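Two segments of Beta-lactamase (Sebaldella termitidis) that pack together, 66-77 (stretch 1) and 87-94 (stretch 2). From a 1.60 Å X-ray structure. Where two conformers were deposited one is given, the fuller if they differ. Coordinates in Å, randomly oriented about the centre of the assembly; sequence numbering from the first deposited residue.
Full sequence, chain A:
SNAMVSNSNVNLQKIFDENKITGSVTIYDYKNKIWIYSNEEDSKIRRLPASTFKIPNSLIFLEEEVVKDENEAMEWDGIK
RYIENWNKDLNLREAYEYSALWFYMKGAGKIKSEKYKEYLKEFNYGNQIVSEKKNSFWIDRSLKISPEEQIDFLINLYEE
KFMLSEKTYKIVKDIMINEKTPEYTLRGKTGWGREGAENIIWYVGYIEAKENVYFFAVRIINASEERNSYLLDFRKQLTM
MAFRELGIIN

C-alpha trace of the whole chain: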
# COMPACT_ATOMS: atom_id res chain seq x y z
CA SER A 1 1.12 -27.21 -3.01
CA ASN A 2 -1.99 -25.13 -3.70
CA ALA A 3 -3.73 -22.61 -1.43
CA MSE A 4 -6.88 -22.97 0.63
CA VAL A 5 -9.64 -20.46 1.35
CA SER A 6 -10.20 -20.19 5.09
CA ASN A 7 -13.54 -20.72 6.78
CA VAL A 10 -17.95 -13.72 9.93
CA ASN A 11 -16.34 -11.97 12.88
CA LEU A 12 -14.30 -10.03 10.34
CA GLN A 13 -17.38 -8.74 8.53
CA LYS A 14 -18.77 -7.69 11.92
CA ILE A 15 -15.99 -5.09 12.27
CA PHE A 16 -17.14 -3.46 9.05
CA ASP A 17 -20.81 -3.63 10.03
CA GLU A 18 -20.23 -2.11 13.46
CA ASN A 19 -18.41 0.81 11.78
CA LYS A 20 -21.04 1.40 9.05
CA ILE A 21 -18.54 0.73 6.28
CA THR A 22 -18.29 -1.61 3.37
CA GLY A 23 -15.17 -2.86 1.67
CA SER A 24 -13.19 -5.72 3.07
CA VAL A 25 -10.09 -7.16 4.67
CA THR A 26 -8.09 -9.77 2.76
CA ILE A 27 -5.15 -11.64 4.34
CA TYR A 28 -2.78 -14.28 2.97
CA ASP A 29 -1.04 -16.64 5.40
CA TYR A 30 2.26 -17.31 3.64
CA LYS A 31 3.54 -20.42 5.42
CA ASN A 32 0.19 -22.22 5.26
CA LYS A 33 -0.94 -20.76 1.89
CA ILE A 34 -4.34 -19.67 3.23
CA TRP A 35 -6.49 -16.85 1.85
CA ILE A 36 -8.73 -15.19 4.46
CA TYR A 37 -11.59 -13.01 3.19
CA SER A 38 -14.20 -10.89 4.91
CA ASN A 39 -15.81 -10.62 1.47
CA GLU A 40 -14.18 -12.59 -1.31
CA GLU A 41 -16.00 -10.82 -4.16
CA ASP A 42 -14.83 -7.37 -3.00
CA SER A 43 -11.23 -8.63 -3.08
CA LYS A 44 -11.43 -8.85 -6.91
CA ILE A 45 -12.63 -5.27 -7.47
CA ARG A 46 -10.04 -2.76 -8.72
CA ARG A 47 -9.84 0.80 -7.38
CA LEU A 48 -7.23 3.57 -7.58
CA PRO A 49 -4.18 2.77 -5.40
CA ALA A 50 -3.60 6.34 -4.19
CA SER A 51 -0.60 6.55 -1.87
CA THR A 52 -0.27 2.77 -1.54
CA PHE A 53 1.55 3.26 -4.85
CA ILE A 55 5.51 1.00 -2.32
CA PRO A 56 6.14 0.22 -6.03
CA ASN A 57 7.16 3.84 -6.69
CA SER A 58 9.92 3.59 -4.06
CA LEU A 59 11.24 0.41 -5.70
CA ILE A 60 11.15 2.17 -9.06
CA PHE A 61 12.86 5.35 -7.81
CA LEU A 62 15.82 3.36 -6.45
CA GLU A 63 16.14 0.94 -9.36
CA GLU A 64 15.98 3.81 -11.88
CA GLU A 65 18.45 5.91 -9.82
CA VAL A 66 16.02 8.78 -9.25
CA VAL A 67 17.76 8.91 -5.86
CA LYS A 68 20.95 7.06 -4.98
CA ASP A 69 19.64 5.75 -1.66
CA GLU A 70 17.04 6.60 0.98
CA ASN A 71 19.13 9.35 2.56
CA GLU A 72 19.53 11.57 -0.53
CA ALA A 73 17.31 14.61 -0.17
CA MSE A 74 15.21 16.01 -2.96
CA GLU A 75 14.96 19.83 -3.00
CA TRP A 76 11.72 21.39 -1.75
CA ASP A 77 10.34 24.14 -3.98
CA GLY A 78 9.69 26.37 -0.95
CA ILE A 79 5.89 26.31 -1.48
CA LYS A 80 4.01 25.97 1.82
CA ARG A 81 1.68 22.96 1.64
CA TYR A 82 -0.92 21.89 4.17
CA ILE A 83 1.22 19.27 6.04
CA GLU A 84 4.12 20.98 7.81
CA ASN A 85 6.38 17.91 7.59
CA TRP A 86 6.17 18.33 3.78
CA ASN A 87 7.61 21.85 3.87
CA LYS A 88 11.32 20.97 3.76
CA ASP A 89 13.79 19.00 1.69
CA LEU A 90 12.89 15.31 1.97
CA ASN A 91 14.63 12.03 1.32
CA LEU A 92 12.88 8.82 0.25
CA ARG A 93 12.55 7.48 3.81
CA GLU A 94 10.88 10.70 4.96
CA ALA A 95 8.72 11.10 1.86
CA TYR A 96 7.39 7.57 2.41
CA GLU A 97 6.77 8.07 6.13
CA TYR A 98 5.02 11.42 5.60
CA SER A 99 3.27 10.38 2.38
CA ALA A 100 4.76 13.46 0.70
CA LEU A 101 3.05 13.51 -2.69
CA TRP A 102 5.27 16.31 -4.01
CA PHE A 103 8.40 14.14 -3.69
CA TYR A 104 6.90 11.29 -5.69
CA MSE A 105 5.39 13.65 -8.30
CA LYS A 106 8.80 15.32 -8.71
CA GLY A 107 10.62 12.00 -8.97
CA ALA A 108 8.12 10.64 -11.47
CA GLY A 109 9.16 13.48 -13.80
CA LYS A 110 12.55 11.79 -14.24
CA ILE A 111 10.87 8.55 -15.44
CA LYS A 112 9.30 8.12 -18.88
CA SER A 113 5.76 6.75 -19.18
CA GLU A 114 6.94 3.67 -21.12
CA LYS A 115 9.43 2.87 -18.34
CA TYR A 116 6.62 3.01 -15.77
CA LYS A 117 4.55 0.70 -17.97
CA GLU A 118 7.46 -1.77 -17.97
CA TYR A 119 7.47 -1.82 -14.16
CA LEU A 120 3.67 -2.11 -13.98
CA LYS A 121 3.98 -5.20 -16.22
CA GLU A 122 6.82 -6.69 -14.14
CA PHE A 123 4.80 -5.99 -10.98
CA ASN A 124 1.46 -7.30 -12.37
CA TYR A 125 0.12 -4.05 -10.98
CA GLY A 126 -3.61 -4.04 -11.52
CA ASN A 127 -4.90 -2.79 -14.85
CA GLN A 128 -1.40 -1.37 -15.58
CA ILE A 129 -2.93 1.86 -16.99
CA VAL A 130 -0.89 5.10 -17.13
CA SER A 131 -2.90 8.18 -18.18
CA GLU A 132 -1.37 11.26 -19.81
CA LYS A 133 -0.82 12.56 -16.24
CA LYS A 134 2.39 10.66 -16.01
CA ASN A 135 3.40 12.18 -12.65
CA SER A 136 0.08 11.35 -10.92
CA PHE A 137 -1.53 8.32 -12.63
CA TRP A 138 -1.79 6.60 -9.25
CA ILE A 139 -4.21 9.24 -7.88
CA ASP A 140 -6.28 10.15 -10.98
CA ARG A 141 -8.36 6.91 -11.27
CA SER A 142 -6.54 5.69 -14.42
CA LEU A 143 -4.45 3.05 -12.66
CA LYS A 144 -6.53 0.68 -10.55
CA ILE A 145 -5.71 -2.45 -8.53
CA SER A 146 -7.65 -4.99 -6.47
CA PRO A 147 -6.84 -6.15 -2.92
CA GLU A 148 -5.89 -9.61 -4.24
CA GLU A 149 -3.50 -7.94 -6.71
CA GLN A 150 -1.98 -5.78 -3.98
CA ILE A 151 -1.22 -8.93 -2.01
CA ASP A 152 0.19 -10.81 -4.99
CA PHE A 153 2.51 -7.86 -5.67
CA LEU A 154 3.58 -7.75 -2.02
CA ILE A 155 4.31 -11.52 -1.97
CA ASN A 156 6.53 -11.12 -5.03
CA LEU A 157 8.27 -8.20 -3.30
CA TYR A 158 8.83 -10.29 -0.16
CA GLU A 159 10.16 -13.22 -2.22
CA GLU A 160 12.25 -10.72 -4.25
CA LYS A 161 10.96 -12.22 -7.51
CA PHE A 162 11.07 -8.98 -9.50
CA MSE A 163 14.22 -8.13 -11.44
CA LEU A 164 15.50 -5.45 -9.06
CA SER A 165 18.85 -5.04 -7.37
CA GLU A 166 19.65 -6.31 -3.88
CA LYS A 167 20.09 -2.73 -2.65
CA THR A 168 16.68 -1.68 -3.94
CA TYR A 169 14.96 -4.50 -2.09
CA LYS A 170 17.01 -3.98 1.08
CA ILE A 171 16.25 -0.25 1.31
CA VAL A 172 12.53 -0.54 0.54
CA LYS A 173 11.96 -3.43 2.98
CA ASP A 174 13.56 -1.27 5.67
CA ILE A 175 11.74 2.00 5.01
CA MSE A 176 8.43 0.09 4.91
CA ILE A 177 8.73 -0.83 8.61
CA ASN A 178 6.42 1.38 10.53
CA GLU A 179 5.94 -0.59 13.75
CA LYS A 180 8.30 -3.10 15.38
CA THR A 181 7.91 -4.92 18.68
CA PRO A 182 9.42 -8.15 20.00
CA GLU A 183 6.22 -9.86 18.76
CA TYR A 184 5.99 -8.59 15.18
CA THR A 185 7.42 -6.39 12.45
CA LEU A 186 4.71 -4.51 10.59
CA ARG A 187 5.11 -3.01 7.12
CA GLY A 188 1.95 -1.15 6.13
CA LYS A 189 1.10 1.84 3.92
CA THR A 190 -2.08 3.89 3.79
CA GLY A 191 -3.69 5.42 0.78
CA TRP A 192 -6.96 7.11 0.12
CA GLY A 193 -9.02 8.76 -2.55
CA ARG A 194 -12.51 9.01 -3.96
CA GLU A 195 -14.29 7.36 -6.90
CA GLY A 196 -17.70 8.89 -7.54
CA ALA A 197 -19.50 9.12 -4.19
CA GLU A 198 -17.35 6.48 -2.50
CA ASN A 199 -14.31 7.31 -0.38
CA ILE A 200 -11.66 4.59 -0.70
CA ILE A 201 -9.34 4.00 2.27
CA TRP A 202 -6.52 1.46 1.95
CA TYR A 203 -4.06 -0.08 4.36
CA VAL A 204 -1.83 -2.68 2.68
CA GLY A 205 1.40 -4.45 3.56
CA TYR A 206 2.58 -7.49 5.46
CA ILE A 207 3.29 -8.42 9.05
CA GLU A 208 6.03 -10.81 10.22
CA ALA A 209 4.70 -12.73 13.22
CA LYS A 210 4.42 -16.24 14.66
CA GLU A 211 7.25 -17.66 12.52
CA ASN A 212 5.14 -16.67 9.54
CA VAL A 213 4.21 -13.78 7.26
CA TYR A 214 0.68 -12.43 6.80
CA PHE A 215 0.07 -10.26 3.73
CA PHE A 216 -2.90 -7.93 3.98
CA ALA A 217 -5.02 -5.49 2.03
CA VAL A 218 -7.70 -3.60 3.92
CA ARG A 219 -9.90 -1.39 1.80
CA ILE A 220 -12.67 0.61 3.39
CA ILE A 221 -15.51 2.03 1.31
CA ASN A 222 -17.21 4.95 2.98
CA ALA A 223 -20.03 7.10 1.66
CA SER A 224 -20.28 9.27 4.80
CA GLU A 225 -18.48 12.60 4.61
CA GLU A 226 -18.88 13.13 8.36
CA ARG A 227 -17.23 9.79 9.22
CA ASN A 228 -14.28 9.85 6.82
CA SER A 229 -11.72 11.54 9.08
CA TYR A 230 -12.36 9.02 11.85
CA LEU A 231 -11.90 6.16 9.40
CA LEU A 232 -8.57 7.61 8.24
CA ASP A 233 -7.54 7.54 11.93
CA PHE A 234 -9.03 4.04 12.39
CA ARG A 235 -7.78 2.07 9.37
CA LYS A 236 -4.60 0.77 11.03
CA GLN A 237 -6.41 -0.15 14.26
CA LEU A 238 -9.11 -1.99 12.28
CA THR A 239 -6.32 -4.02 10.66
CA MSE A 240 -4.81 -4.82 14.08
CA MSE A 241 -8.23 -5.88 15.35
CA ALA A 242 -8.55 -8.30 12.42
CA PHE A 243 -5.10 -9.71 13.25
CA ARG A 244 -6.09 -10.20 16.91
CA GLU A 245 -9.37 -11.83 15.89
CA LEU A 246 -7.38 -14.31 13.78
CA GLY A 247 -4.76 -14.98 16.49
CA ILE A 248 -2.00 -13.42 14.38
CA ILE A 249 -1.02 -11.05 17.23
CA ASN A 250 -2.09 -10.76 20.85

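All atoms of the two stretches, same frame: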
# COMPACT_ATOMS: atom_id res chain seq x y z
N VAL A 66 16.59 7.47 -9.54
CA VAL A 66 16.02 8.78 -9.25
C VAL A 66 16.71 9.39 -8.04
O VAL A 66 17.04 10.59 -8.02
CB VAL A 66 14.50 8.67 -9.03
CG1 VAL A 66 13.90 9.99 -8.55
CG2 VAL A 66 13.84 8.24 -10.32
N VAL A 67 16.91 8.58 -7.00
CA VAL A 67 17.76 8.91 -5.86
C VAL A 67 18.75 7.76 -5.71
O VAL A 67 18.48 6.63 -6.14
CB VAL A 67 16.98 9.14 -4.55
CG1 VAL A 67 16.20 10.43 -4.61
CG2 VAL A 67 16.04 7.99 -4.25
N LYS A 68 19.90 8.06 -5.12
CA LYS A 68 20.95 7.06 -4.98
C LYS A 68 20.63 6.08 -3.87
O LYS A 68 20.92 4.88 -3.98
CB LYS A 68 22.30 7.73 -4.73
CG LYS A 68 23.46 6.76 -4.58
CD LYS A 68 24.80 7.48 -4.69
CE LYS A 68 25.96 6.51 -4.54
NZ LYS A 68 25.98 5.87 -3.20
N ASP A 69 20.02 6.57 -2.80
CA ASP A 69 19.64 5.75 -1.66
C ASP A 69 18.53 6.51 -0.94
O ASP A 69 18.03 7.52 -1.45
CB ASP A 69 20.84 5.45 -0.76
CG ASP A 69 21.57 6.70 -0.31
OD1 ASP A 69 20.89 7.67 0.10
OD2 ASP A 69 22.83 6.71 -0.32
N GLU A 70 18.18 6.05 0.26
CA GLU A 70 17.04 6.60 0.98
C GLU A 70 17.41 7.80 1.83
O GLU A 70 16.54 8.33 2.54
CB GLU A 70 16.40 5.52 1.87
CG GLU A 70 17.06 5.23 3.22
CD GLU A 70 18.23 4.27 3.13
OE1 GLU A 70 18.81 4.11 2.03
OE2 GLU A 70 18.57 3.68 4.18
N ASN A 71 18.67 8.21 1.79
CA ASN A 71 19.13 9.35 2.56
C ASN A 71 19.34 10.59 1.69
O ASN A 71 19.51 11.69 2.23
CB ASN A 71 20.45 8.99 3.30
CG ASN A 71 20.28 7.84 4.29
OD1 ASN A 71 21.04 6.87 4.28
ND2 ASN A 71 19.31 7.96 5.16
N GLU A 72 19.27 10.45 0.38
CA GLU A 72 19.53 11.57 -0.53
C GLU A 72 18.31 12.46 -0.60
O GLU A 72 17.24 12.04 -1.05
CB GLU A 72 19.89 11.05 -1.91
CG GLU A 72 20.04 12.15 -2.97
CD GLU A 72 20.19 11.59 -4.38
OE1 GLU A 72 20.88 10.57 -4.54
OE2 GLU A 72 19.61 12.15 -5.33
N ALA A 73 18.46 13.71 -0.17
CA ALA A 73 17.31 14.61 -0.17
C ALA A 73 17.00 15.10 -1.57
O ALA A 73 17.87 15.26 -2.42
CB ALA A 73 17.53 15.79 0.76
N MSE A 74 15.72 15.29 -1.80
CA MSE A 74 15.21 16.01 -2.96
C MSE A 74 14.88 17.44 -2.51
O MSE A 74 14.42 17.64 -1.39
CB MSE A 74 14.00 15.28 -3.50
CG MSE A 74 13.91 15.26 -4.96
SE MSE A 74 12.17 14.54 -5.38
CE MSE A 74 12.72 12.70 -5.72
N GLU A 75 15.10 18.43 -3.38
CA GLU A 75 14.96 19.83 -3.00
C GLU A 75 13.49 20.26 -3.01
O GLU A 75 12.79 20.09 -4.02
CB GLU A 75 15.77 20.72 -3.94
CG GLU A 75 15.64 22.22 -3.64
CD GLU A 75 16.38 23.10 -4.64
OE1 GLU A 75 16.32 22.82 -5.85
OE2 GLU A 75 17.03 24.07 -4.19
N TRP A 76 13.06 20.83 -1.90
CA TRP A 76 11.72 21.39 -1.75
C TRP A 76 11.62 22.71 -2.50
O TRP A 76 12.55 23.51 -2.48
CB TRP A 76 11.43 21.58 -0.26
CG TRP A 76 10.20 22.37 0.10
CD1 TRP A 76 8.92 22.14 -0.32
CD2 TRP A 76 10.14 23.48 1.00
NE1 TRP A 76 8.07 23.06 0.25
CE2 TRP A 76 8.79 23.89 1.06
CE3 TRP A 76 11.09 24.18 1.75
CZ2 TRP A 76 8.38 24.96 1.85
CZ3 TRP A 76 10.68 25.24 2.51
CH2 TRP A 76 9.34 25.62 2.56
N ASP A 77 10.50 22.91 -3.20
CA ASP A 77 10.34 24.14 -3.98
C ASP A 77 10.00 25.36 -3.13
O ASP A 77 9.77 26.43 -3.69
CB ASP A 77 9.27 23.94 -5.06
CG ASP A 77 7.95 23.44 -4.51
OD1 ASP A 77 7.74 23.58 -3.28
OD2 ASP A 77 7.15 22.90 -5.31
N ASN A 87 7.09 20.54 4.25
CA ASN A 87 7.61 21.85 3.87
C ASN A 87 9.10 21.97 4.18
O ASN A 87 9.57 22.87 4.89
CB ASN A 87 6.80 22.93 4.58
CG ASN A 87 5.36 23.00 4.11
OD1 ASN A 87 5.06 22.71 2.95
ND2 ASN A 87 4.46 23.39 5.00
N LYS A 88 9.87 21.04 3.60
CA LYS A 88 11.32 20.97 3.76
C LYS A 88 11.85 19.98 2.74
O LYS A 88 11.09 19.21 2.16
CB LYS A 88 11.70 20.51 5.17
CG LYS A 88 11.12 19.18 5.55
CD LYS A 88 11.40 18.83 7.00
CE LYS A 88 10.56 17.65 7.46
NZ LYS A 88 11.07 17.01 8.71
N ASP A 89 13.17 20.02 2.51
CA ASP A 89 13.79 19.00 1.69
C ASP A 89 13.50 17.64 2.33
O ASP A 89 13.50 17.50 3.56
CB ASP A 89 15.30 19.21 1.58
CG ASP A 89 15.68 20.47 0.80
OD1 ASP A 89 14.81 21.10 0.14
OD2 ASP A 89 16.87 20.83 0.86
N LEU A 90 13.23 16.64 1.49
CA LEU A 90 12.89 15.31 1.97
C LEU A 90 13.68 14.26 1.22
O LEU A 90 13.87 14.36 0.01
CB LEU A 90 11.39 15.00 1.81
CG LEU A 90 10.37 15.87 2.54
CD1 LEU A 90 8.94 15.56 2.10
CD2 LEU A 90 10.48 15.68 4.05
N ASN A 91 14.10 13.22 1.93
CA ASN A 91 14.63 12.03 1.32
C ASN A 91 13.53 10.97 1.19
O ASN A 91 12.40 11.14 1.64
CB ASN A 91 15.85 11.51 2.10
CG ASN A 91 15.51 11.10 3.52
OD1 ASN A 91 14.48 10.49 3.78
ND2 ASN A 91 16.41 11.42 4.45
N LEU A 92 13.88 9.85 0.54
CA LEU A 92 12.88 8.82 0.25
C LEU A 92 12.27 8.24 1.52
O LEU A 92 11.06 7.98 1.57
CB LEU A 92 13.52 7.70 -0.57
CG LEU A 92 12.64 6.55 -1.00
CD1 LEU A 92 11.64 6.96 -2.08
CD2 LEU A 92 13.49 5.40 -1.49
N ARG A 93 13.08 8.01 2.56
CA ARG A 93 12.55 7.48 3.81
C ARG A 93 11.49 8.42 4.39
O ARG A 93 10.42 7.98 4.81
CB ARG A 93 13.66 7.25 4.82
CG ARG A 93 13.14 6.61 6.10
CD ARG A 93 14.22 6.47 7.16
NE ARG A 93 15.33 5.63 6.72
CZ ARG A 93 15.35 4.30 6.82
NH1 ARG A 93 14.30 3.65 7.32
NH2 ARG A 93 16.40 3.62 6.40
N GLU A 94 11.80 9.71 4.43
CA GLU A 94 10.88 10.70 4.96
C GLU A 94 9.65 10.87 4.08
O GLU A 94 8.52 10.99 4.57
CB GLU A 94 11.60 12.05 5.10
CG GLU A 94 12.79 12.09 6.06
CD GLU A 94 13.59 13.37 5.91
OE1 GLU A 94 13.92 13.73 4.77
OE2 GLU A 94 13.87 14.01 6.95
O HOH W 1 16.18 9.54 -1.02
O HOH W 2 18.58 5.80 6.86
O HOH W 3 14.52 23.75 -0.51

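The shortest polar contact joins backbone to side chain. Trp-76 N donates to Asp-89 OD1 at 2.7 Å, and the N-H...O angle of 175° is almost straight. The CA-to-CB bond of Asp-89 points sideways, but its m rotamer brings the carboxylate back to stretch 1. Water 3 lies beside this bond. It donates to Asp-89 OD1 at 2.7 Å and to Trp-76 O at 2.8 Å, so the same carboxylate oxygen serves both the amide and the water.

Next to it is a single antiparallel bridge between Met-74, a selenomethionine, and Leu-90. Met-74 N donates to Leu-90 O at 2.8 Å and 177°. The return bond, Leu-90 N to Met-74 O, is longer at 3.3 Å and more bent at 149°. CA-H...O contacts flank the pair: Ala-73 CA lies 3.5 Å from Leu-90 O, and Asp-89 CA lies 3.4 Å from Met-74 O.

A salt bridge links Glu-70 OE2 to Arg-93 NH2 at 3.1 Å. The carboxylate meets the edge of the guanidinium, near its plane. The hydrogen bond within it is weak, with an angle of 133°. Water 2 accepts from Asn-71 ND2 at 2.8 Å and, weakly, from Arg-93 NH2 at 3.1 Å, which ties the two stretches together at this end.

The helix beginning at Leu-92 is capped by Asn-91. Glu-94 N donates to Asn-91 OD1 at 2.9 Å, and Asn-91 N donates to Glu-94 OE1, also at 2.9 Å. Stretch 1 meets this helix start with its backbone carbonyls. Arg-93 N makes a long, weak bond to Glu-70 O at 3.5 Å, though it is nearly straight at 170°. Water 1 accepts from Leu-92 N at 2.8 Å and donates to Asp-69 O at 2.8 Å and to Glu-72 O at 2.7 Å. It thus connects a free amide of the helix's first turn to two carbonyls of stretch 1.

The packing is led by Trp-76, whose CA-to-CB bond points toward stretch 2. Asn-87 O and Lys-88 N lie over one face of its ring. Asn-87 CA makes a CH-pi contact, 4.0 Å from the centroid of the five-membered ring of Trp-76 and 25° off the normal. At the other end, Val-67 CG2 reaches Leu-92 CB at 4.5 Å, a loose apolar contact. Together the two stretches bury 661 Å², both sides summed.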